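Local coordinates for taurine:2-oxoglutarate aminotransferase (Bifidobacterium kashiwanohense PV20-2, PDB 6JIX), which binds pyridoxal 5'-phosphate and, as a class-III aminotransferase, probably moves the amino group of taurine onto 2-oxoglutarate, at residues A[128-133]-A[300-305]; A[178-183]-A[380-385]; A[192-197]-A[229-234]. All coordinates share one frame; numbering follows the deposited sequence.

In the fold
From the N terminus, the chain first reaches 128-133, the end of helix 116-131, and contact 1 stays open until helix 297-305 meets it. Contact 2 opens at 178-183, just before helix 190-208. Contact 3 opens and shuts within a short interval: 192-197, on that helix, packs against 229-234, the loop leading into helix 234-245. Contact 1 then closes at 300-305 and contact 2 at 380-385, around the short strand 383-384, so these two cross, while contact 3 falls within both spans. Contacts 2 and 3 touch through M179, which packs on V193 and P231; contact 1 lies apart, its nearest atoms about 17 Å from contact 3.

Contact 1 of 3, residues A[128-133]-A[300-305]; sequences RMVTGR and SDYFTD
M129 sends its flexible thioether to F303, a Met-aromatic contact in which SD sits 5.2 Å from the ring centroid, at the ring edge. The nearest ring atom is F303 CE1, 3.9 Å from M129 SD. Methionine suits this place because its unbranched chain carries a polarisable sulfur to the rim of the ring.

One residue on, V130 serves both aromatic residues. Its CA stands 4.0 Å from the centroid of the Y302 ring and almost exactly on the ring normal, a CH-pi contact that lays the tyrosine face against the helix backbone. Y302 reaches there with CG anti to its backbone N (chi1 -178°). V130 CG2 touches both rings, 3.5 Å from F303 CE2 and 3.9 Å from Y302 CD1; the compact branched side chain lets the aromatic groups come close to the helix.

The helix then ends. T131 OG1 accepts from R133 N at 3.2 Å, forming an ST turn, and G132 between them has a positive phi (70°) that favours glycine.

The contact joins the last turn of helix 116-131 to the end of helix 297-305. Strand 213-219 touches T131 and R133, Y302 stacks on H306 of its own chain, and the second subunit packs its L164 on M129 and its M20 on F303.

Contact 2 of 3, residues A[178-183]-A[380-385]; sequences NMYEDG and ETRELM
Y180, on the short, weakly bonded helix 179-182 that ends in a Schellman motif at G183, forms a stacked cation-pi pair with R382. The guanidinium lies nearly parallel to the phenol ring, the planes 8° apart, with R382 CZ 4.4 Å from the Y180 ring centroid and displaced from its centre. The aliphatic part of the arginine continues over the same ring: R382 CD is 3.8 Å from the Y180 centroid, above the face but toward the rim, and R382 CG comes within 3.4 Å of Y180 OH. The arginine side chain is stretched out as far as NE, which lets it run across the tyrosine. Arginine suits the place because its flat cation and its methylenes can both rest on an aromatic face.

The stacked group also makes a polar bond. R382 NH1 donates to Y180 O at 2.8 Å, the acceptor lying close to the guanidinium plane and the donor meeting a carbonyl lone pair. Y180 O also accepts from G183 N, so two N-H groups grip it. A positive charge at this helix end would probably be favoured by the carbonyls there. NH1 bonds to Y184 O as well, which should help fix the rotation of the guanidinium. G183 has a phi of 103°, where a CB would press on the preceding carbonyl, so glycine is needed.

Beside this pair, L384 CD1 packs on the carboxylate of E181, 3.6 Å from E181 CD, while L384 CD2 approaches the edge of the Y180 ring.

Y180 also rests on V376 of strand 370-376, M179 faces helix 190-208, and M385 leads toward helix 426-447 through V443 and L447.

Contact 3 of 3, residues A[192-197]-A[229-234]; sequences TVTADY and LPPEGY
T194, on helix 190-208, meets the type II beta turn P231 to Y234 that leads into helix 234-245, with G233 at the N-cap position. At its root, T194 CB already lies 3.4 Å from E232 O. The side chain then branches. The hydroxyl stands beside the backbone N, anti to the carbonyl carbon (chi1 -79°), and T194 OG1 donates to E232 O at 2.6 Å. The donor sits 39° above the carbonyl plane rather than within it. The same OG1 is 3.3 Å from P231 CB, against the proline ring, while the methyl, T194 CG2, faces the peptide of the turn, 3.8 Å from G233 C. Threonine suits this place because it offers a donor to the turn and a methyl to its backbone from one branch point. An alanine here would probably leave E232 O without this donor and open a gap beside G233 and P231.

Glycine fits position 233 through its positive phi (84°), and a CB there would point at the T194 methyl. P231, rigid and non-polar, also meets V193, whose CG1 is 4.1 Å from P231 CG; M179 of helix 179-182 adds to the packing around both residues. E232 N is tied back to the carboxylate of D190 at the start of helix 190-208.

One turn further along helix 190-208, Y197 CB packs 3.7 Å from Y234 CE1. Beyond them a water joins the two segments: it donates to Y197 O at 3.0 Å and is hydrogen-bonded to Y234 OH at 2.6 Å.

Contact 1 of 3, residues A[128-133]-A[300-305]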
ATOM      1  N   ARG A 128       0.751 -13.707 -14.003  1.00 25.03           N
ATOM      2  CA  ARG A 128       1.846 -14.659 -14.166  1.00 26.51           C
ATOM      3  C   ARG A 128       1.457 -16.039 -13.628  1.00 28.55           C
ATOM      4  O   ARG A 128       1.773 -17.065 -14.244  1.00 27.16           O
ATOM      5  CB  ARG A 128       3.108 -14.128 -13.476  1.00 21.37           C
ATOM      6  CG  ARG A 128       3.981 -13.251 -14.352  1.00 18.91           C
ATOM      7  CD  ARG A 128       4.776 -12.253 -13.526  1.00 22.78           C
ATOM      8  NE  ARG A 128       5.699 -11.471 -14.346  1.00 26.57           N
ATOM      9  CZ  ARG A 128       6.562 -10.573 -13.872  1.00 29.07           C
ATOM     10  NH1 ARG A 128       6.625 -10.330 -12.565  1.00 26.74           N
ATOM     11  NH2 ARG A 128       7.376  -9.930 -14.704  1.00 25.36           N
ATOM     12  N   MET A 129       0.748 -16.081 -12.489  1.00 30.66           N
ATOM     13  CA  MET A 129       0.310 -17.355 -11.916  1.00 26.79           C
ATOM     14  C   MET A 129      -0.748 -18.025 -12.789  1.00 30.03           C
ATOM     15  O   MET A 129      -0.687 -19.238 -13.029  1.00 25.95           O
ATOM     16  CB  MET A 129      -0.233 -17.147 -10.500  1.00 28.72           C
ATOM     17  CG  MET A 129       0.809 -17.261  -9.366  1.00 33.80           C
ATOM     18  SD  MET A 129       0.110 -16.961  -7.711  1.00 35.79           S
ATOM     19  CE  MET A 129       0.425 -15.216  -7.498  1.00 33.36           C
ATOM     20  N   VAL A 130      -1.737 -17.257 -13.257  1.00 29.84           N
ATOM     21  CA  VAL A 130      -2.825 -17.846 -14.035  1.00 25.67           C
ATOM     22  C   VAL A 130      -2.316 -18.368 -15.376  1.00 27.26           C
ATOM     23  O   VAL A 130      -2.601 -19.504 -15.765  1.00 28.28           O
ATOM     24  CB  VAL A 130      -3.950 -16.825 -14.232  1.00 25.79           C
ATOM     25  CG1 VAL A 130      -4.823 -17.267 -15.386  1.00 20.94           C
ATOM     26  CG2 VAL A 130      -4.742 -16.637 -12.930  1.00 27.24           C
ATOM     27  N   THR A 131      -1.582 -17.539 -16.119  1.00 25.39           N
ATOM     28  CA  THR A 131      -1.137 -17.944 -17.446  1.00 26.47           C
ATOM     29  C   THR A 131       0.124 -18.800 -17.401  1.00 27.99           C
ATOM     30  O   THR A 131       0.433 -19.478 -18.385  1.00 27.12           O
ATOM     31  CB  THR A 131      -0.870 -16.725 -18.340  1.00 27.71           C
ATOM     32  OG1 THR A 131       0.227 -15.972 -17.803  1.00 29.58           O
ATOM     33  CG2 THR A 131      -2.097 -15.825 -18.451  1.00 25.21           C
ATOM     34  N   GLY A 132       0.875 -18.762 -16.305  1.00 27.24           N
ATOM     35  CA  GLY A 132       2.157 -19.431 -16.303  1.00 25.57           C
ATOM     36  C   GLY A 132       3.226 -18.788 -17.161  1.00 25.37           C
ATOM     37  O   GLY A 132       4.276 -19.398 -17.375  1.00 27.59           O
ATOM     38  N   ARG A 133       2.991 -17.595 -17.680  1.00 26.57           N
ATOM     39  CA  ARG A 133       3.936 -16.946 -18.576  1.00 25.52           C
ATOM     40  C   ARG A 133       4.655 -15.820 -17.843  1.00 23.09           C
ATOM     41  O   ARG A 133       4.082 -15.215 -16.936  1.00 26.95           O
ATOM     42  CB  ARG A 133       3.221 -16.377 -19.809  1.00 25.73           C
ATOM     43  CG  ARG A 133       2.224 -17.320 -20.472  1.00 22.08           C
ATOM     44  CD  ARG A 133       1.380 -16.567 -21.472  1.00 23.56           C
ATOM     45  NE  ARG A 133       0.566 -17.467 -22.265  1.00 25.58           N
ATOM     46  CZ  ARG A 133      -0.124 -17.092 -23.332  1.00 24.70           C
ATOM     47  NH1 ARG A 133      -0.093 -15.832 -23.737  1.00 23.15           N
ATOM     48  NH2 ARG A 133      -0.849 -17.981 -23.991  1.00 25.39           N
ATOM     49  N   SER A 300     -11.047 -16.237 -11.145  1.00 36.38           N
ATOM     50  CA  SER A 300     -11.535 -16.716  -9.853  1.00 33.23           C
ATOM     51  C   SER A 300     -11.475 -18.240  -9.786  1.00 35.50           C
ATOM     52  O   SER A 300     -11.067 -18.815  -8.766  1.00 35.69           O
ATOM     53  CB  SER A 300     -12.953 -16.199  -9.603  1.00 35.11           C
ATOM     54  OG  SER A 300     -13.561 -16.833  -8.487  1.00 34.28           O
ATOM     55  N   ASP A 301     -11.860 -18.907 -10.878  1.00 35.42           N
ATOM     56  CA  ASP A 301     -11.791 -20.366 -10.938  1.00 34.48           C
ATOM     57  C   ASP A 301     -10.369 -20.855 -10.732  1.00 32.16           C
ATOM     58  O   ASP A 301     -10.143 -21.821  -9.998  1.00 35.25           O
ATOM     59  CB  ASP A 301     -12.307 -20.877 -12.287  1.00 36.32           C
ATOM     60  CG  ASP A 301     -13.831 -20.897 -12.377  1.00 40.71           C
ATOM     61  OD1 ASP A 301     -14.513 -20.680 -11.343  1.00 40.06           O
ATOM     62  OD2 ASP A 301     -14.341 -21.132 -13.496  1.00 38.41           O
ATOM     63  N   TYR A 302      -9.395 -20.215 -11.383  1.00 31.68           N
ATOM     64  CA  TYR A 302      -8.015 -20.658 -11.221  1.00 34.37           C
ATOM     65  C   TYR A 302      -7.635 -20.699  -9.747  1.00 35.22           C
ATOM     66  O   TYR A 302      -7.032 -21.667  -9.270  1.00 37.98           O
ATOM     67  CB  TYR A 302      -7.039 -19.755 -11.991  1.00 31.83           C
ATOM     68  CG  TYR A 302      -5.613 -20.258 -11.861  1.00 30.69           C
ATOM     69  CD1 TYR A 302      -4.802 -19.865 -10.797  1.00 31.79           C
ATOM     70  CD2 TYR A 302      -5.098 -21.171 -12.764  1.00 26.25           C
ATOM     71  CE1 TYR A 302      -3.509 -20.353 -10.656  1.00 32.86           C
ATOM     72  CE2 TYR A 302      -3.809 -21.666 -12.635  1.00 28.40           C
ATOM     73  CZ  TYR A 302      -3.014 -21.259 -11.585  1.00 33.81           C
ATOM     74  OH  TYR A 302      -1.731 -21.766 -11.464  1.00 33.24           O
ATOM     75  N   PHE A 303      -7.986 -19.654  -9.006  1.00 38.19           N
ATOM     76  CA  PHE A 303      -7.622 -19.555  -7.600  1.00 37.90           C
ATOM     77  C   PHE A 303      -8.622 -20.255  -6.681  1.00 37.49           C
ATOM     78  O   PHE A 303      -8.498 -20.164  -5.455  1.00 36.65           O
ATOM     79  CB  PHE A 303      -7.416 -18.078  -7.231  1.00 30.17           C
ATOM     80  CG  PHE A 303      -6.186 -17.488  -7.866  1.00 31.28           C
ATOM     81  CD1 PHE A 303      -4.912 -17.936  -7.498  1.00 35.92           C
ATOM     82  CD2 PHE A 303      -6.289 -16.538  -8.867  1.00 31.71           C
ATOM     83  CE1 PHE A 303      -3.765 -17.422  -8.097  1.00 30.80           C
ATOM     84  CE2 PHE A 303      -5.148 -16.021  -9.478  1.00 29.30           C
ATOM     85  CZ  PHE A 303      -3.884 -16.469  -9.095  1.00 30.79           C
ATOM     86  N   THR A 304      -9.615 -20.939  -7.242  1.00 36.17           N
ATOM     87  CA  THR A 304     -10.318 -21.943  -6.457  1.00 35.78           C
ATOM     88  C   THR A 304      -9.518 -23.243  -6.399  1.00 37.89           C
ATOM     89  O   THR A 304      -9.458 -23.878  -5.344  1.00 42.31           O
ATOM     90  CB  THR A 304     -11.719 -22.183  -7.033  1.00 38.11           C
ATOM     91  OG1 THR A 304     -12.420 -20.937  -7.152  1.00 34.92           O
ATOM     92  CG2 THR A 304     -12.513 -23.088  -6.133  1.00 32.89           C
ATOM     93  N   ASP A 305      -8.849 -23.622  -7.502  1.00 39.55           N
ATOM     94  CA  ASP A 305      -8.001 -24.817  -7.549  1.00 36.69           C
ATOM     95  C   ASP A 305      -6.581 -24.576  -7.059  1.00 38.47           C
ATOM     96  O   ASP A 305      -5.893 -25.547  -6.723  1.00 41.13           O
ATOM     97  CB  ASP A 305      -7.865 -25.385  -8.971  1.00 40.38           C
ATOM     98  CG  ASP A 305      -9.185 -25.581  -9.673  1.00 48.41           C
ATOM     99  OD1 ASP A 305     -10.029 -26.348  -9.159  1.00 58.00           O
ATOM    100  OD2 ASP A 305      -9.358 -24.992 -10.767  1.00 54.60           O
TER

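Contact 2 of 3, residues A[178-183]-A[380-385]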
ATOM      1  N   ASN A 178       0.147   9.089 -28.800  1.00 28.03           N
ATOM      2  CA  ASN A 178      -0.372  10.360 -28.306  1.00 32.21           C
ATOM      3  C   ASN A 178      -0.659  11.168 -29.562  1.00 31.46           C
ATOM      4  O   ASN A 178       0.223  11.850 -30.084  1.00 33.29           O
ATOM      5  CB  ASN A 178       0.614  11.089 -27.390  1.00 33.94           C
ATOM      6  CG  ASN A 178       0.060  12.435 -26.854  1.00 35.40           C
ATOM      7  OD1 ASN A 178      -0.905  12.996 -27.382  1.00 32.01           O
ATOM      8  ND2 ASN A 178       0.696  12.952 -25.809  1.00 33.89           N
ATOM      9  N   MET A 179      -1.904  11.084 -30.038  1.00 26.37           N
ATOM     10  CA  MET A 179      -2.228  11.547 -31.385  1.00 30.32           C
ATOM     11  C   MET A 179      -1.664  12.933 -31.679  1.00 31.47           C
ATOM     12  O   MET A 179      -0.960  13.122 -32.674  1.00 30.43           O
ATOM     13  CB  MET A 179      -3.734  11.515 -31.595  1.00 29.65           C
ATOM     14  CG  MET A 179      -4.151  10.204 -32.179  1.00 30.78           C
ATOM     15  SD  MET A 179      -5.892  10.164 -32.528  1.00 46.32           S
ATOM     16  CE  MET A 179      -5.831  10.016 -34.315  1.00 36.94           C
ATOM     17  N   TYR A 180      -1.955  13.922 -30.828  1.00 30.10           N
ATOM     18  CA  TYR A 180      -1.469  15.268 -31.113  1.00 25.20           C
ATOM     19  C   TYR A 180       0.057  15.315 -31.163  1.00 30.26           C
ATOM     20  O   TYR A 180       0.641  15.807 -32.134  1.00 30.43           O
ATOM     21  CB  TYR A 180      -2.005  16.265 -30.093  1.00 27.90           C
ATOM     22  CG  TYR A 180      -1.525  17.667 -30.387  1.00 34.76           C
ATOM     23  CD1 TYR A 180      -2.258  18.527 -31.212  1.00 31.62           C
ATOM     24  CD2 TYR A 180      -0.314  18.129 -29.870  1.00 34.41           C
ATOM     25  CE1 TYR A 180      -1.799  19.806 -31.497  1.00 29.55           C
ATOM     26  CE2 TYR A 180       0.149  19.415 -30.148  1.00 30.65           C
ATOM     27  CZ  TYR A 180      -0.589  20.243 -30.961  1.00 31.63           C
ATOM     28  OH  TYR A 180      -0.105  21.510 -31.232  1.00 36.35           O
ATOM     29  N   GLU A 181       0.730  14.793 -30.128  1.00 32.70           N
ATOM     30  CA  GLU A 181       2.187  14.909 -30.067  1.00 27.41           C
ATOM     31  C   GLU A 181       2.895  14.123 -31.175  1.00 33.69           C
ATOM     32  O   GLU A 181       4.084  14.356 -31.432  1.00 31.01           O
ATOM     33  CB  GLU A 181       2.682  14.465 -28.692  1.00 30.44           C
ATOM     34  CG  GLU A 181       2.323  15.427 -27.558  1.00 32.30           C
ATOM     35  CD  GLU A 181       3.071  15.136 -26.272  1.00 30.03           C
ATOM     36  OE1 GLU A 181       4.097  14.427 -26.337  1.00 35.83           O
ATOM     37  OE2 GLU A 181       2.631  15.622 -25.203  1.00 32.95           O
ATOM     38  N   ASP A 182       2.218  13.166 -31.800  1.00 32.23           N
ATOM     39  CA  ASP A 182       2.801  12.389 -32.878  1.00 29.82           C
ATOM     40  C   ASP A 182       2.505  12.980 -34.253  1.00 34.87           C
ATOM     41  O   ASP A 182       3.002  12.461 -35.254  1.00 35.05           O
ATOM     42  CB  ASP A 182       2.294  10.940 -32.822  1.00 30.66           C
ATOM     43  CG  ASP A 182       2.729  10.198 -31.550  1.00 36.50           C
ATOM     44  OD1 ASP A 182       3.832  10.469 -31.007  1.00 39.00           O
ATOM     45  OD2 ASP A 182       1.954   9.323 -31.099  1.00 35.22           O
ATOM     46  N   GLY A 183       1.727  14.055 -34.334  1.00 35.26           N
ATOM     47  CA  GLY A 183       1.489  14.710 -35.602  1.00 30.24           C
ATOM     48  C   GLY A 183       0.149  14.462 -36.264  1.00 34.24           C
ATOM     49  O   GLY A 183      -0.036  14.891 -37.408  1.00 37.33           O
ATOM     50  N   GLU A 380       2.045  26.369 -34.517  1.00 43.89           N
ATOM     51  CA  GLU A 380       2.241  26.026 -35.928  1.00 42.60           C
ATOM     52  C   GLU A 380       3.230  24.876 -36.108  1.00 45.56           C
ATOM     53  O   GLU A 380       2.983  23.956 -36.897  1.00 41.82           O
ATOM     54  CB  GLU A 380       2.696  27.262 -36.707  1.00 39.09           C
ATOM     55  N   THR A 381       4.351  24.914 -35.391  1.00 43.74           N
ATOM     56  CA  THR A 381       5.337  23.845 -35.440  1.00 36.47           C
ATOM     57  C   THR A 381       5.004  22.692 -34.503  1.00 42.25           C
ATOM     58  O   THR A 381       5.718  21.684 -34.512  1.00 43.30           O
ATOM     59  CB  THR A 381       6.731  24.404 -35.100  1.00 40.68           C
ATOM     60  OG1 THR A 381       6.855  24.643 -33.693  1.00 39.94           O
ATOM     61  CG2 THR A 381       6.964  25.712 -35.818  1.00 49.23           C
ATOM     62  N   ARG A 382       3.952  22.827 -33.690  1.00 44.70           N
ATOM     63  CA  ARG A 382       3.588  21.886 -32.624  1.00 34.97           C
ATOM     64  C   ARG A 382       4.690  21.756 -31.580  1.00 36.97           C
ATOM     65  O   ARG A 382       4.742  20.761 -30.853  1.00 34.51           O
ATOM     66  CB  ARG A 382       3.213  20.498 -33.163  1.00 34.63           C
ATOM     67  CG  ARG A 382       1.830  20.443 -33.769  1.00 31.99           C
ATOM     68  CD  ARG A 382       1.168  19.069 -33.776  1.00 25.41           C
ATOM     69  NE  ARG A 382       0.055  19.116 -34.723  1.00 33.08           N
ATOM     70  CZ  ARG A 382      -0.817  18.136 -34.957  1.00 37.38           C
ATOM     71  NH1 ARG A 382      -0.729  16.974 -34.316  1.00 31.69           N
ATOM     72  NH2 ARG A 382      -1.790  18.326 -35.846  1.00 37.70           N
ATOM     73  N   GLU A 383       5.550  22.765 -31.455  1.00 35.79           N
ATOM     74  CA  GLU A 383       6.596  22.729 -30.440  1.00 36.27           C
ATOM     75  C   GLU A 383       5.980  22.776 -29.044  1.00 35.73           C
ATOM     76  O   GLU A 383       5.273  23.729 -28.700  1.00 36.41           O
ATOM     77  CB  GLU A 383       7.566  23.884 -30.639  1.00 29.40           C
ATOM     78  CG  GLU A 383       8.638  23.904 -29.581  1.00 35.25           C
ATOM     79  CD  GLU A 383       9.439  25.175 -29.618  1.00 48.30           C
ATOM     80  OE1 GLU A 383      10.287  25.365 -28.715  1.00 47.21           O
ATOM     81  OE2 GLU A 383       9.211  25.976 -30.559  1.00 50.72           O
ATOM     82  N   LEU A 384       6.230  21.737 -28.247  1.00 38.63           N
ATOM     83  CA  LEU A 384       5.625  21.641 -26.924  1.00 32.91           C
ATOM     84  C   LEU A 384       6.225  22.674 -25.979  1.00 33.47           C
ATOM     85  O   LEU A 384       7.380  23.079 -26.118  1.00 37.21           O
ATOM     86  CB  LEU A 384       5.806  20.236 -26.353  1.00 31.63           C
ATOM     87  CG  LEU A 384       5.315  19.127 -27.276  1.00 25.52           C
ATOM     88  CD1 LEU A 384       5.416  17.782 -26.607  1.00 24.64           C
ATOM     89  CD2 LEU A 384       3.889  19.416 -27.668  1.00 28.84           C
ATOM     90  N   MET A 385       5.410  23.125 -25.026  1.00 35.18           N
ATOM     91  CA  MET A 385       5.890  24.069 -24.026  1.00 34.62           C
ATOM     92  C   MET A 385       6.837  23.399 -23.042  1.00 36.21           C
ATOM     93  O   MET A 385       7.667  24.070 -22.410  1.00 32.93           O
ATOM     94  CB  MET A 385       4.710  24.691 -23.289  1.00 34.68           C
ATOM     95  CG  MET A 385       5.115  25.624 -22.173  1.00 36.05           C
ATOM     96  SD  MET A 385       5.656  27.226 -22.797  1.00 37.34           S
ATOM     97  CE  MET A 385       4.105  27.994 -23.300  1.00 32.67           C
TER

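Contact 3 of 3, residues A[192-197]-A[229-234]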
ATOM      1  N   THR A 192      -5.939   5.275 -39.236  1.00 31.14           N
ATOM      2  CA  THR A 192      -4.540   5.070 -39.617  1.00 32.27           C
ATOM      3  C   THR A 192      -3.666   4.856 -38.392  1.00 32.20           C
ATOM      4  O   THR A 192      -2.828   3.941 -38.348  1.00 28.71           O
ATOM      5  CB  THR A 192      -4.019   6.283 -40.396  1.00 31.01           C
ATOM      6  OG1 THR A 192      -4.879   6.568 -41.498  1.00 42.01           O
ATOM      7  CG2 THR A 192      -2.639   6.014 -40.901  1.00 29.66           C
ATOM      8  N   VAL A 193      -3.798   5.752 -37.417  1.00 28.60           N
ATOM      9  CA  VAL A 193      -3.018   5.629 -36.198  1.00 29.77           C
ATOM     10  C   VAL A 193      -3.331   4.310 -35.506  1.00 28.20           C
ATOM     11  O   VAL A 193      -2.428   3.603 -35.044  1.00 31.04           O
ATOM     12  CB  VAL A 193      -3.268   6.847 -35.300  1.00 22.62           C
ATOM     13  CG1 VAL A 193      -2.412   6.749 -34.075  1.00 27.25           C
ATOM     14  CG2 VAL A 193      -2.928   8.100 -36.070  1.00 22.26           C
ATOM     15  N   THR A 194      -4.608   3.940 -35.451  1.00 27.13           N
ATOM     16  CA  THR A 194      -4.978   2.687 -34.807  1.00 26.47           C
ATOM     17  C   THR A 194      -4.384   1.502 -35.550  1.00 26.09           C
ATOM     18  O   THR A 194      -3.734   0.639 -34.949  1.00 30.23           O
ATOM     19  CB  THR A 194      -6.504   2.591 -34.726  1.00 25.58           C
ATOM     20  OG1 THR A 194      -6.951   3.404 -33.633  1.00 33.83           O
ATOM     21  CG2 THR A 194      -6.990   1.152 -34.524  1.00 19.63           C
ATOM     22  N   ALA A 195      -4.506   1.500 -36.873  1.00 28.21           N
ATOM     23  CA  ALA A 195      -3.964   0.396 -37.650  1.00 29.79           C
ATOM     24  C   ALA A 195      -2.457   0.279 -37.447  1.00 29.52           C
ATOM     25  O   ALA A 195      -1.934  -0.828 -37.260  1.00 22.21           O
ATOM     26  CB  ALA A 195      -4.303   0.581 -39.128  1.00 17.58           C
ATOM     27  N   ASP A 196      -1.745   1.410 -37.462  1.00 28.38           N
ATOM     28  CA  ASP A 196      -0.295   1.374 -37.316  1.00 26.00           C
ATOM     29  C   ASP A 196       0.099   0.912 -35.915  1.00 30.33           C
ATOM     30  O   ASP A 196       0.969   0.044 -35.758  1.00 32.81           O
ATOM     31  CB  ASP A 196       0.305   2.736 -37.671  1.00 21.17           C
ATOM     32  CG  ASP A 196       1.747   2.887 -37.214  1.00 34.48           C
ATOM     33  OD1 ASP A 196       2.460   1.864 -37.046  1.00 40.64           O
ATOM     34  OD2 ASP A 196       2.179   4.047 -37.020  1.00 38.09           O
ATOM     35  N   TYR A 197      -0.517   1.479 -34.874  1.00 24.95           N
ATOM     36  CA  TYR A 197      -0.053   1.136 -33.532  1.00 29.97           C
ATOM     37  C   TYR A 197      -0.459  -0.283 -33.125  1.00 27.66           C
ATOM     38  O   TYR A 197       0.301  -0.964 -32.428  1.00 26.16           O
ATOM     39  CB  TYR A 197      -0.530   2.186 -32.531  1.00 25.59           C
ATOM     40  CG  TYR A 197       0.439   3.343 -32.503  1.00 28.31           C
ATOM     41  CD1 TYR A 197       0.336   4.384 -33.417  1.00 27.38           C
ATOM     42  CD2 TYR A 197       1.511   3.351 -31.619  1.00 23.76           C
ATOM     43  CE1 TYR A 197       1.248   5.428 -33.414  1.00 26.29           C
ATOM     44  CE2 TYR A 197       2.425   4.384 -31.614  1.00 24.14           C
ATOM     45  CZ  TYR A 197       2.285   5.422 -32.508  1.00 26.85           C
ATOM     46  OH  TYR A 197       3.193   6.456 -32.503  1.00 33.10           O
ATOM     47  N   LEU A 229      -6.545  10.429 -24.664  1.00 26.99           N
ATOM     48  CA  LEU A 229      -7.604   9.649 -25.278  1.00 25.83           C
ATOM     49  C   LEU A 229      -7.034   8.822 -26.430  1.00 29.39           C
ATOM     50  O   LEU A 229      -6.318   9.369 -27.279  1.00 29.51           O
ATOM     51  CB  LEU A 229      -8.711  10.567 -25.787  1.00 22.77           C
ATOM     52  CG  LEU A 229      -9.293  11.488 -24.714  1.00 26.16           C
ATOM     53  CD1 LEU A 229     -10.214  12.526 -25.335  1.00 20.85           C
ATOM     54  CD2 LEU A 229     -10.013  10.669 -23.613  1.00 20.01           C
ATOM     55  N   PRO A 230      -7.304   7.520 -26.471  1.00 27.67           N
ATOM     56  CA  PRO A 230      -6.766   6.671 -27.543  1.00 31.23           C
ATOM     57  C   PRO A 230      -7.491   6.909 -28.851  1.00 29.59           C
ATOM     58  O   PRO A 230      -8.668   7.308 -28.852  1.00 31.35           O
ATOM     59  CB  PRO A 230      -7.036   5.250 -27.023  1.00 28.94           C
ATOM     60  CG  PRO A 230      -8.245   5.416 -26.160  1.00 28.06           C
ATOM     61  CD  PRO A 230      -8.050   6.744 -25.475  1.00 23.40           C
ATOM     62  N   PRO A 231      -6.838   6.649 -29.991  1.00 27.92           N
ATOM     63  CA  PRO A 231      -7.554   6.678 -31.267  1.00 27.56           C
ATOM     64  C   PRO A 231      -8.661   5.636 -31.285  1.00 27.70           C
ATOM     65  O   PRO A 231      -8.572   4.597 -30.627  1.00 29.24           O
ATOM     66  CB  PRO A 231      -6.462   6.355 -32.299  1.00 32.46           C
ATOM     67  CG  PRO A 231      -5.354   5.679 -31.499  1.00 22.24           C
ATOM     68  CD  PRO A 231      -5.395   6.380 -30.178  1.00 26.81           C
ATOM     69  N   GLU A 232      -9.722   5.946 -32.025  1.00 27.61           N
ATOM     70  CA  GLU A 232     -10.862   5.054 -32.165  1.00 27.08           C
ATOM     71  C   GLU A 232     -10.394   3.662 -32.530  1.00 24.82           C
ATOM     72  O   GLU A 232      -9.524   3.505 -33.380  1.00 30.83           O
ATOM     73  CB  GLU A 232     -11.790   5.585 -33.262  1.00 34.74           C
ATOM     74  CG  GLU A 232     -13.132   4.896 -33.330  1.00 33.54           C
ATOM     75  CD  GLU A 232     -13.963   5.143 -32.078  1.00 49.07           C
ATOM     76  OE1 GLU A 232     -14.885   4.330 -31.816  1.00 52.12           O
ATOM     77  OE2 GLU A 232     -13.694   6.147 -31.359  1.00 42.11           O
ATOM     78  N   GLY A 233     -10.946   2.651 -31.864  1.00 28.77           N
ATOM     79  CA  GLY A 233     -10.679   1.266 -32.213  1.00 27.65           C
ATOM     80  C   GLY A 233      -9.417   0.646 -31.634  1.00 27.68           C
ATOM     81  O   GLY A 233      -9.253  -0.580 -31.739  1.00 26.01           O
ATOM     82  N   TYR A 234      -8.517   1.447 -31.051  1.00 26.56           N
ATOM     83  CA  TYR A 234      -7.253   0.934 -30.514  1.00 27.02           C
ATOM     84  C   TYR A 234      -7.464  -0.023 -29.337  1.00 24.83           C
ATOM     85  O   TYR A 234      -6.928  -1.134 -29.334  1.00 23.85           O
ATOM     86  CB  TYR A 234      -6.370   2.104 -30.099  1.00 25.50           C
ATOM     87  CG  TYR A 234      -4.995   1.742 -29.588  1.00 29.65           C
ATOM     88  CD1 TYR A 234      -4.028   1.174 -30.428  1.00 27.75           C
ATOM     89  CD2 TYR A 234      -4.644   2.003 -28.269  1.00 30.67           C
ATOM     90  CE1 TYR A 234      -2.756   0.870 -29.954  1.00 23.76           C
ATOM     91  CE2 TYR A 234      -3.373   1.707 -27.794  1.00 27.27           C
ATOM     92  CZ  TYR A 234      -2.440   1.146 -28.632  1.00 25.17           C
ATOM     93  OH  TYR A 234      -1.195   0.859 -28.133  1.00 24.02           O
TER
HETATM   94  O   HOH W   1       0.701   0.104 -29.691  1.00 24.62           O